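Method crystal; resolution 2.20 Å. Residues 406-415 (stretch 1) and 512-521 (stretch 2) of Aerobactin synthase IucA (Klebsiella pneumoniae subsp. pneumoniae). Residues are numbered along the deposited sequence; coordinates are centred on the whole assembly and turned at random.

Stretch 1, residues 406-415: CHQVLKPLFT
Stretch 2 (512-521) RVRTLLAEMR

Two helices of one chain, 406-415 and 512-521, pack with their N-to-C directions 39° apart (signed crossing angle -39°) and their axes 10.8 Å apart at closest approach. Register is set by two CA pairs: Cys406 CA lies 6.8 Å from Val513 CA, and Lys411 CA lies 7.1 Å from Met520 CA. The second helix is regular, with i-to-i+4 bonds such as Leu517 N to Val513 O at 2.8 Å. The first is not: a wider pi-type turn spans 406-410, so that Lys411 N bonds Cys406 O at 2.9 Å, and the chain kinks at Pro412, whose ring nitrogen has no hydrogen to give.

Cys406 (chi1 m) points toward the partner. Its CB meets Leu516 CD1 at 3.7 Å and its SG meets Val513 CG2 at 4.0 Å, so one short side chain touches both Leu516 (m, t) and Val513 (chi1 t). His407 (m, chi2 118°) starts sideways, but its exposed ring comes nearer, NE2 reaching 4.1 Å from Leu516 CD2 in an oblique approach. Gln408 (m, m) and Val409 (t) are out of reach.

Leu410 (m, t) points toward stretch 2 and bridges successive turns there: its CD1 is 4.2 Å from Val513 CG1 and 4.1 Å from Leu517 CD2. Leu517 (m, t) leaves its backbone sideways, yet its end turns in.

Met520 (m, t, p) is the partner with the largest covered area, 89 Å², and its methyl is pressed against backbone as well as side chain. Met520 CE lies 3.8 Å from Leu410 O and 3.5 Å from Lys411 CA. Lys411 (t, t) points sideways and is modelled only to CD; its CB is 4.2 Å from Met520 SD.

Pro412 (C-gamma endo) points away, and Leu413 (m, t) sideways without contact. The helix runs on through the kink, with Phe414 N bonding Leu410 O at 2.9 Å. Phe414 (chi1 -82°, chi2 -75°) points toward the partner: its CB touches Met520 CE at 3.7 Å and its CE2 touches Leu517 CD2 at 3.8 Å, both methyls oblique to the ring. Thr415 (m) makes no contact across; its OG1 donates to Lys411 O at 2.8 Å, which also accepts from Thr415 N at 3.0 Å.

The rule to read here is apolar fit: 414 Å² is buried in total, with no hydrogen bond across among the modelled atoms, and the methionine methyl lies close to the backbone just before the kink.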

# COMPACT_ATOMS: atom_id res chain seq x y z
N CYS A 406 -8.87 27.89 13.81
CA CYS A 406 -9.16 28.48 15.11
C CYS A 406 -9.76 27.46 16.07
O CYS A 406 -9.35 27.37 17.23
CB CYS A 406 -10.13 29.66 14.95
SG CYS A 406 -9.46 31.04 14.00
N HIS A 407 -10.72 26.68 15.58
CA HIS A 407 -11.42 25.70 16.41
C HIS A 407 -10.53 24.51 16.79
O HIS A 407 -10.64 23.99 17.89
CB HIS A 407 -12.67 25.19 15.69
CG HIS A 407 -13.79 26.17 15.65
ND1 HIS A 407 -14.30 26.67 14.47
CD2 HIS A 407 -14.52 26.75 16.64
CE1 HIS A 407 -15.29 27.51 14.74
NE2 HIS A 407 -15.44 27.57 16.05
N GLN A 408 -9.69 24.08 15.86
CA GLN A 408 -8.86 22.89 16.06
C GLN A 408 -7.52 23.18 16.72
O GLN A 408 -7.01 22.35 17.47
CB GLN A 408 -8.62 22.19 14.72
CG GLN A 408 -9.87 21.62 14.07
CD GLN A 408 -10.55 20.58 14.93
OE1 GLN A 408 -9.97 20.07 15.89
NE2 GLN A 408 -11.79 20.25 14.59
N VAL A 409 -6.94 24.35 16.43
CA VAL A 409 -5.62 24.68 16.95
C VAL A 409 -5.69 25.65 18.13
O VAL A 409 -5.20 25.35 19.22
CB VAL A 409 -4.73 25.29 15.85
CG1 VAL A 409 -3.34 25.64 16.39
CG2 VAL A 409 -4.61 24.33 14.68
N LEU A 410 -6.28 26.82 17.91
CA LEU A 410 -6.26 27.87 18.92
C LEU A 410 -7.10 27.51 20.14
O LEU A 410 -6.71 27.79 21.27
CB LEU A 410 -6.75 29.19 18.32
CG LEU A 410 -5.93 29.76 17.16
CD1 LEU A 410 -6.52 31.09 16.71
CD2 LEU A 410 -4.46 29.92 17.53
N LYS A 411 -8.25 26.86 19.91
CA LYS A 411 -9.17 26.58 21.01
C LYS A 411 -8.55 25.70 22.10
O LYS A 411 -8.56 26.07 23.27
CB LYS A 411 -10.45 25.93 20.47
CG LYS A 411 -11.58 25.86 21.48
CD LYS A 411 -12.87 25.37 20.85
N PRO A 412 -8.00 24.53 21.73
CA PRO A 412 -7.42 23.70 22.79
C PRO A 412 -6.25 24.36 23.51
O PRO A 412 -6.05 24.12 24.70
CB PRO A 412 -6.94 22.45 22.04
CG PRO A 412 -6.88 22.85 20.60
CD PRO A 412 -7.95 23.85 20.42
N LEU A 413 -5.49 25.20 22.81
CA LEU A 413 -4.29 25.80 23.38
C LEU A 413 -4.60 26.95 24.34
O LEU A 413 -3.97 27.07 25.39
CB LEU A 413 -3.36 26.29 22.26
CG LEU A 413 -2.72 25.18 21.42
CD1 LEU A 413 -2.06 25.77 20.18
CD2 LEU A 413 -1.71 24.38 22.23
N PHE A 414 -5.55 27.81 23.96
CA PHE A 414 -5.98 28.90 24.83
C PHE A 414 -6.75 28.37 26.04
O PHE A 414 -6.72 28.97 27.11
CB PHE A 414 -6.85 29.90 24.06
CG PHE A 414 -6.07 30.90 23.25
CD1 PHE A 414 -5.41 31.95 23.87
CD2 PHE A 414 -6.02 30.79 21.87
CE1 PHE A 414 -4.70 32.87 23.12
CE2 PHE A 414 -5.31 31.71 21.12
CZ PHE A 414 -4.65 32.75 21.74
N THR A 415 -7.46 27.26 25.85
CA THR A 415 -8.26 26.66 26.91
C THR A 415 -7.40 25.90 27.90
O THR A 415 -7.68 25.88 29.10
CB THR A 415 -9.34 25.71 26.34
OG1 THR A 415 -10.20 26.43 25.45
CG2 THR A 415 -10.16 25.10 27.46
N ARG A 512 -12.08 37.48 11.25
CA ARG A 512 -12.66 36.17 11.54
C ARG A 512 -12.07 35.57 12.81
O ARG A 512 -12.78 35.06 13.66
CB ARG A 512 -12.44 35.20 10.38
CG ARG A 512 -13.32 35.46 9.18
CD ARG A 512 -13.36 34.26 8.25
NE ARG A 512 -14.41 34.41 7.24
CZ ARG A 512 -15.63 33.90 7.33
NH1 ARG A 512 -15.99 33.18 8.39
NH2 ARG A 512 -16.51 34.11 6.36
N VAL A 513 -10.75 35.64 12.90
CA VAL A 513 -10.04 35.11 14.06
C VAL A 513 -10.51 35.81 15.33
O VAL A 513 -10.74 35.16 16.35
CB VAL A 513 -8.52 35.28 13.90
CG1 VAL A 513 -7.79 34.76 15.13
CG2 VAL A 513 -8.03 34.56 12.65
N ARG A 514 -10.64 37.13 15.26
CA ARG A 514 -11.07 37.92 16.41
C ARG A 514 -12.43 37.47 16.91
O ARG A 514 -12.63 37.28 18.11
CB ARG A 514 -11.11 39.41 16.05
CG ARG A 514 -11.52 40.32 17.21
CD ARG A 514 -11.61 41.77 16.76
NE ARG A 514 -12.51 41.93 15.62
CZ ARG A 514 -12.55 43.00 14.85
NH1 ARG A 514 -11.75 44.03 15.08
NH2 ARG A 514 -13.41 43.05 13.83
N THR A 515 -13.37 37.30 15.98
CA THR A 515 -14.72 36.83 16.29
C THR A 515 -14.68 35.54 17.09
O THR A 515 -15.33 35.41 18.12
CB THR A 515 -15.55 36.60 15.02
OG1 THR A 515 -15.64 37.81 14.26
CG2 THR A 515 -16.96 36.13 15.37
N LEU A 516 -13.90 34.57 16.61
CA LEU A 516 -13.83 33.27 17.24
C LEU A 516 -13.03 33.32 18.54
O LEU A 516 -13.33 32.59 19.48
CB LEU A 516 -13.23 32.25 16.27
CG LEU A 516 -14.05 32.06 14.98
CD1 LEU A 516 -13.36 31.11 14.03
CD2 LEU A 516 -15.46 31.57 15.30
N LEU A 517 -12.02 34.18 18.59
CA LEU A 517 -11.24 34.37 19.82
C LEU A 517 -12.11 35.00 20.90
O LEU A 517 -11.92 34.75 22.09
CB LEU A 517 -10.01 35.24 19.57
CG LEU A 517 -8.82 34.63 18.81
CD1 LEU A 517 -7.74 35.67 18.60
CD2 LEU A 517 -8.25 33.43 19.54
N ALA A 518 -13.07 35.82 20.48
CA ALA A 518 -13.96 36.51 21.40
C ALA A 518 -15.02 35.55 21.94
O ALA A 518 -15.39 35.62 23.12
CB ALA A 518 -14.62 37.71 20.73
N GLU A 519 -15.52 34.67 21.08
CA GLU A 519 -16.45 33.63 21.51
C GLU A 519 -15.80 32.78 22.60
O GLU A 519 -16.43 32.47 23.61
CB GLU A 519 -16.86 32.74 20.34
CG GLU A 519 -17.73 33.42 19.29
CD GLU A 519 -18.09 32.50 18.14
OE1 GLU A 519 -17.71 31.31 18.19
OE2 GLU A 519 -18.74 32.97 17.18
N MET A 520 -14.54 32.43 22.37
CA MET A 520 -13.81 31.53 23.26
C MET A 520 -13.59 32.14 24.63
O MET A 520 -13.71 31.46 25.65
CB MET A 520 -12.46 31.16 22.64
CG MET A 520 -12.55 30.22 21.44
SD MET A 520 -11.00 30.08 20.53
CE MET A 520 -9.83 29.94 21.88
N ARG A 521 -13.24 33.43 24.66
CA ARG A 521 -12.97 34.14 25.91
C ARG A 521 -14.15 34.05 26.87
O ARG A 521 -13.97 34.01 28.09
CB ARG A 521 -12.64 35.60 25.62
CG ARG A 521 -12.45 36.47 26.86
CD ARG A 521 -12.35 37.94 26.50
NE ARG A 521 -13.48 38.37 25.69
CZ ARG A 521 -13.59 39.57 25.13
NH1 ARG A 521 -12.62 40.47 25.28
NH2 ARG A 521 -14.67 39.87 24.41